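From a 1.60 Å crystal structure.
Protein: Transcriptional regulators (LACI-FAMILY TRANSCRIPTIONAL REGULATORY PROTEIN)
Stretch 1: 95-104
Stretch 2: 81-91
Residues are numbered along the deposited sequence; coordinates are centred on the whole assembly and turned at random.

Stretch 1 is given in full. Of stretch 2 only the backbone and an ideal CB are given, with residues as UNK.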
# COMPACT_ATOMS: atom_id res chain seq x y z
N HIS A 95 1.09 23.10 -18.29
CA HIS A 95 2.53 23.30 -18.48
C HIS A 95 3.41 22.66 -17.41
O HIS A 95 4.51 22.18 -17.71
CB HIS A 95 2.87 24.79 -18.58
CG HIS A 95 2.76 25.53 -17.29
ND1 HIS A 95 1.57 26.05 -16.83
CD2 HIS A 95 3.69 25.83 -16.35
CE1 HIS A 95 1.77 26.64 -15.66
NE2 HIS A 95 3.05 26.52 -15.35
N ASP A 96 2.93 22.65 -16.17
CA ASP A 96 3.73 22.09 -15.09
C ASP A 96 3.10 20.86 -14.46
O ASP A 96 3.35 20.55 -13.30
CB ASP A 96 4.00 23.15 -14.03
CG ASP A 96 2.73 23.68 -13.39
OD1 ASP A 96 1.62 23.38 -13.90
OD2 ASP A 96 2.84 24.39 -12.37
N SER A 97 2.29 20.16 -15.24
CA SER A 97 1.65 18.96 -14.74
C SER A 97 1.67 17.83 -15.76
O SER A 97 1.66 18.07 -16.98
CB SER A 97 0.21 19.26 -14.31
OG SER A 97 -0.62 19.50 -15.43
N VAL A 98 1.74 16.61 -15.25
CA VAL A 98 1.74 15.41 -16.07
C VAL A 98 0.71 14.51 -15.40
O VAL A 98 0.81 14.25 -14.20
CB VAL A 98 3.10 14.68 -16.06
CG1 VAL A 98 3.01 13.41 -16.88
CG2 VAL A 98 4.20 15.60 -16.61
N ALA A 99 -0.29 14.07 -16.15
CA ALA A 99 -1.33 13.21 -15.60
C ALA A 99 -2.03 12.46 -16.72
O ALA A 99 -1.90 12.81 -17.89
CB ALA A 99 -2.35 14.04 -14.83
N ASN A 100 -2.76 11.42 -16.36
CA ASN A 100 -3.49 10.67 -17.36
C ASN A 100 -4.77 11.45 -17.62
O ASN A 100 -5.10 12.38 -16.89
CB ASN A 100 -3.80 9.25 -16.87
CG ASN A 100 -5.05 9.18 -16.00
OD1 ASN A 100 -5.28 10.03 -15.14
ND2 ASN A 100 -5.85 8.15 -16.21
N ASP A 101 -5.49 11.09 -18.68
CA ASP A 101 -6.74 11.75 -19.01
C ASP A 101 -7.85 11.06 -18.20
O ASP A 101 -8.32 10.00 -18.59
CB ASP A 101 -7.02 11.60 -20.50
CG ASP A 101 -8.21 12.42 -20.94
OD1 ASP A 101 -9.13 12.65 -20.12
OD2 ASP A 101 -8.24 12.81 -22.13
N ASP A 102 -8.24 11.68 -17.09
CA ASP A 102 -9.29 11.12 -16.23
C ASP A 102 -10.64 11.02 -16.90
O ASP A 102 -11.42 10.11 -16.63
CB ASP A 102 -9.43 11.94 -14.95
CG ASP A 102 -8.27 11.73 -14.00
OD1 ASP A 102 -7.99 10.56 -13.66
OD2 ASP A 102 -7.65 12.74 -13.59
N PHE A 103 -10.95 11.98 -17.77
CA PHE A 103 -12.22 11.95 -18.46
C PHE A 103 -12.29 10.71 -19.35
O PHE A 103 -13.29 9.99 -19.36
CB PHE A 103 -12.40 13.22 -19.30
CG PHE A 103 -12.50 14.47 -18.48
CD1 PHE A 103 -13.58 14.66 -17.61
CD2 PHE A 103 -11.53 15.46 -18.56
CE1 PHE A 103 -13.68 15.81 -16.83
CE2 PHE A 103 -11.62 16.61 -17.78
CZ PHE A 103 -12.69 16.79 -16.92
N ARG A 104 -11.21 10.46 -20.08
CA ARG A 104 -11.13 9.30 -20.96
C ARG A 104 -11.16 8.00 -20.15
O ARG A 104 -11.86 7.05 -20.51
CB ARG A 104 -9.86 9.37 -21.80
CG ARG A 104 -9.60 8.15 -22.68
CD ARG A 104 -10.76 7.86 -23.62
NE ARG A 104 -10.47 6.71 -24.47
CZ ARG A 104 -11.40 5.99 -25.10
NH1 ARG A 104 -12.68 6.29 -24.96
NH2 ARG A 104 -11.04 4.96 -25.85
N UNK A 81 11.88 24.51 -8.40
CA UNK A 81 11.09 24.02 -9.54
C UNK A 81 10.24 22.83 -9.10
O UNK A 81 10.70 22.00 -8.32
CB UNK A 81 12.00 23.63 -10.71
N UNK A 82 9.01 22.76 -9.59
CA UNK A 82 8.13 21.66 -9.24
C UNK A 82 7.26 21.21 -10.41
O UNK A 82 7.03 21.95 -11.36
CB UNK A 82 7.24 22.06 -8.06
N UNK A 83 6.78 19.97 -10.30
CA UNK A 83 5.91 19.39 -11.30
C UNK A 83 4.80 18.67 -10.55
O UNK A 83 5.07 17.99 -9.56
CB UNK A 83 6.67 18.45 -12.24
N UNK A 84 3.57 18.86 -11.00
CA UNK A 84 2.43 18.21 -10.38
C UNK A 84 2.25 16.90 -11.16
O UNK A 84 2.13 16.92 -12.38
CB UNK A 84 1.18 19.09 -10.41
N UNK A 85 2.25 15.78 -10.45
CA UNK A 85 2.13 14.47 -11.08
C UNK A 85 0.94 13.65 -10.60
O UNK A 85 0.66 13.59 -9.40
CB UNK A 85 3.41 13.67 -10.84
N UNK A 86 0.25 13.02 -11.54
CA UNK A 86 -0.88 12.18 -11.18
C UNK A 86 -2.20 12.93 -11.17
O UNK A 86 -3.26 12.31 -11.26
CB UNK A 86 -0.64 11.55 -9.81
N UNK A 87 -2.13 14.25 -11.04
CA UNK A 87 -3.33 15.07 -11.01
C UNK A 87 -3.01 16.45 -11.57
O UNK A 87 -1.93 16.68 -12.11
CB UNK A 87 -3.89 15.17 -9.59
N UNK A 88 -3.97 17.37 -11.46
CA UNK A 88 -3.82 18.73 -11.95
C UNK A 88 -5.11 19.49 -11.73
O UNK A 88 -6.15 18.89 -11.43
CB UNK A 88 -3.43 18.74 -13.43
N UNK A 89 -5.05 20.81 -11.87
CA UNK A 89 -6.24 21.63 -11.70
C UNK A 89 -6.97 21.55 -13.04
O UNK A 89 -6.41 21.86 -14.08
CB UNK A 89 -5.91 23.07 -11.30
N UNK A 90 -8.23 21.11 -13.00
CA UNK A 90 -9.02 20.96 -14.22
C UNK A 90 -9.01 22.21 -15.10
O UNK A 90 -9.00 22.11 -16.32
CB UNK A 90 -10.46 20.61 -13.86
N UNK A 91 -9.00 23.38 -14.47
CA UNK A 91 -9.01 24.65 -15.20
C UNK A 91 -7.64 25.09 -15.72
O UNK A 91 -7.47 25.30 -16.92
CB UNK A 91 -9.57 25.75 -14.29

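The frame comes first: two parallel strands, 82-85 and 97-100, run 4.8 Å apart at closest approach, their directions 12° from each other.

Position 81 lies beyond the reach of stretch 1, which sets no rule there; the residue is Pro81.

At 82 the CA-to-CB bond runs sideways, and the ideal CB has nothing of stretch 1 within 5.5 Å. The carboxylate of Asp96 lies farther out, so a long side chain could reach it, whether basic, polar or aromatic. The deposited Phe82, with chi1 in p, brings CE2 to 3.5 Å from Asp96 OD2, a van der Waals contact between one ring carbon and a carboxylate oxygen, not a hydrogen bond.

Position 83 also points sideways, its ideal CB 4.1 Å from Asp96 O, and the methyls of Val98 lie on the same side. A beta-branched or other modest aliphatic residue fits the extended backbone. It is Val83, whose CG1 meets Val98 CG2 at 4.3 Å; its CA also makes a C-H contact with Asp96 O at 3.4 Å.

At 84 the backbone is fully engaged: N donates to Asp96 O (2.9 Å), and O accepts from Val98 N (2.9 Å). The ideal CB lies 4.0 Å from Ser97 CB, on the same face of the sheet. Small Ser97 asks for no particular partner, so valine, isoleucine or threonine would all serve. Ile84 is found, its CB 3.9 Å from Ser97 CB.

Position 85 is paired with Val98, and both side chains take the other face. Its ideal CB is 4.3 Å from Val98 O; stretch 1 alone would tolerate several small or branched residues. Ala85 adds little side-chain contact, but its CA approaches Val98 O at 3.4 Å.

Position 86 is decided by the backbone. With phi/psi of 91/-21, a CB would be jammed against the preceding carbonyl oxygen, so glycine is called for. Gly86 N donates to Val98 O (3.0 Å), and a water bridges Gly86 O and Asn100 N at 2.8 and 2.9 Å. Ala99 CB rests 3.8 Å from Gly86 C.

Position 87 points away, leaving its side chain free of stretch 1; it is Thr87, whose hydroxyl is bonded elsewhere in the structure.

Position 88 points toward stretch 1, its ideal CB 3.5 Å from Ser97 OG. Beyond lie the Ser97 carbonyl and Ala99, an invitation to a long donor such as lysine, arginine or glutamine. Arg88 answers: NE donates to Ser97 OG at 2.8 Å, and NH2 adds weak bonds to Ser97 O (3.0 Å) and Ser97 OG (3.1 Å). One guanidinium face covers Ala99 N, 3.6 Å from Arg88 NH2.

Position 89 is unconstrained and holds Ile89. At 90, the ideal CB is 5.4 Å from Phe103 CZ, so a small residue with a methyl suits; Thr90 CG2 meets the ring edge, 4.2 Å from Phe103 CZ. Position 91, out of reach, is Gln91.

Stretch 2, residues 81-91: PFVIAGTRITQ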
# COMPACT_ATOMS: atom_id res chain seq x y z
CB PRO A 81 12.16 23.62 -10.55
CG PRO A 81 13.29 24.55 -10.23
CD PRO A 81 13.31 24.54 -8.72
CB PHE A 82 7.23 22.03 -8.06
CG PHE A 82 6.19 23.08 -8.40
CD1 PHE A 82 6.53 24.43 -8.41
CD2 PHE A 82 4.90 22.70 -8.73
CE1 PHE A 82 5.58 25.39 -8.76
CE2 PHE A 82 3.94 23.65 -9.08
CZ PHE A 82 4.29 25.00 -9.09
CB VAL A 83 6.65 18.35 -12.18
CG1 VAL A 83 5.65 17.58 -13.04
CG2 VAL A 83 7.66 19.05 -13.07
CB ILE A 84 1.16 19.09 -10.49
CG1 ILE A 84 1.39 20.40 -9.74
CG2 ILE A 84 -0.04 18.36 -9.91
CD1 ILE A 84 0.30 21.43 -9.95
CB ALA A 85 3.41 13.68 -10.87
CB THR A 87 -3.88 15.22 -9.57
OG1 THR A 87 -5.11 15.97 -9.60
CG2 THR A 87 -2.87 15.94 -8.68
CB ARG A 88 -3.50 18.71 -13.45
CG ARG A 88 -4.47 17.86 -14.26
CD ARG A 88 -4.25 17.98 -15.76
NE ARG A 88 -2.85 17.88 -16.14
CZ ARG A 88 -2.42 17.32 -17.26
NH1 ARG A 88 -3.29 16.79 -18.12
NH2 ARG A 88 -1.13 17.29 -17.55
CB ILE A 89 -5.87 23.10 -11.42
CG1 ILE A 89 -4.75 23.17 -10.38
CG2 ILE A 89 -7.10 23.85 -10.91
CD1 ILE A 89 -5.08 22.51 -9.05
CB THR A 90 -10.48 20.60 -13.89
OG1 THR A 90 -10.52 19.40 -13.11
CG2 THR A 90 -11.27 20.38 -15.17
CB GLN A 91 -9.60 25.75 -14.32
CG GLN A 91 -8.86 25.97 -13.01
CD GLN A 91 -9.45 27.09 -12.17
OE1 GLN A 91 -8.97 27.39 -11.07
NE2 GLN A 91 -10.51 27.72 -12.68
O HOH W 1 -2.87 10.77 -13.53
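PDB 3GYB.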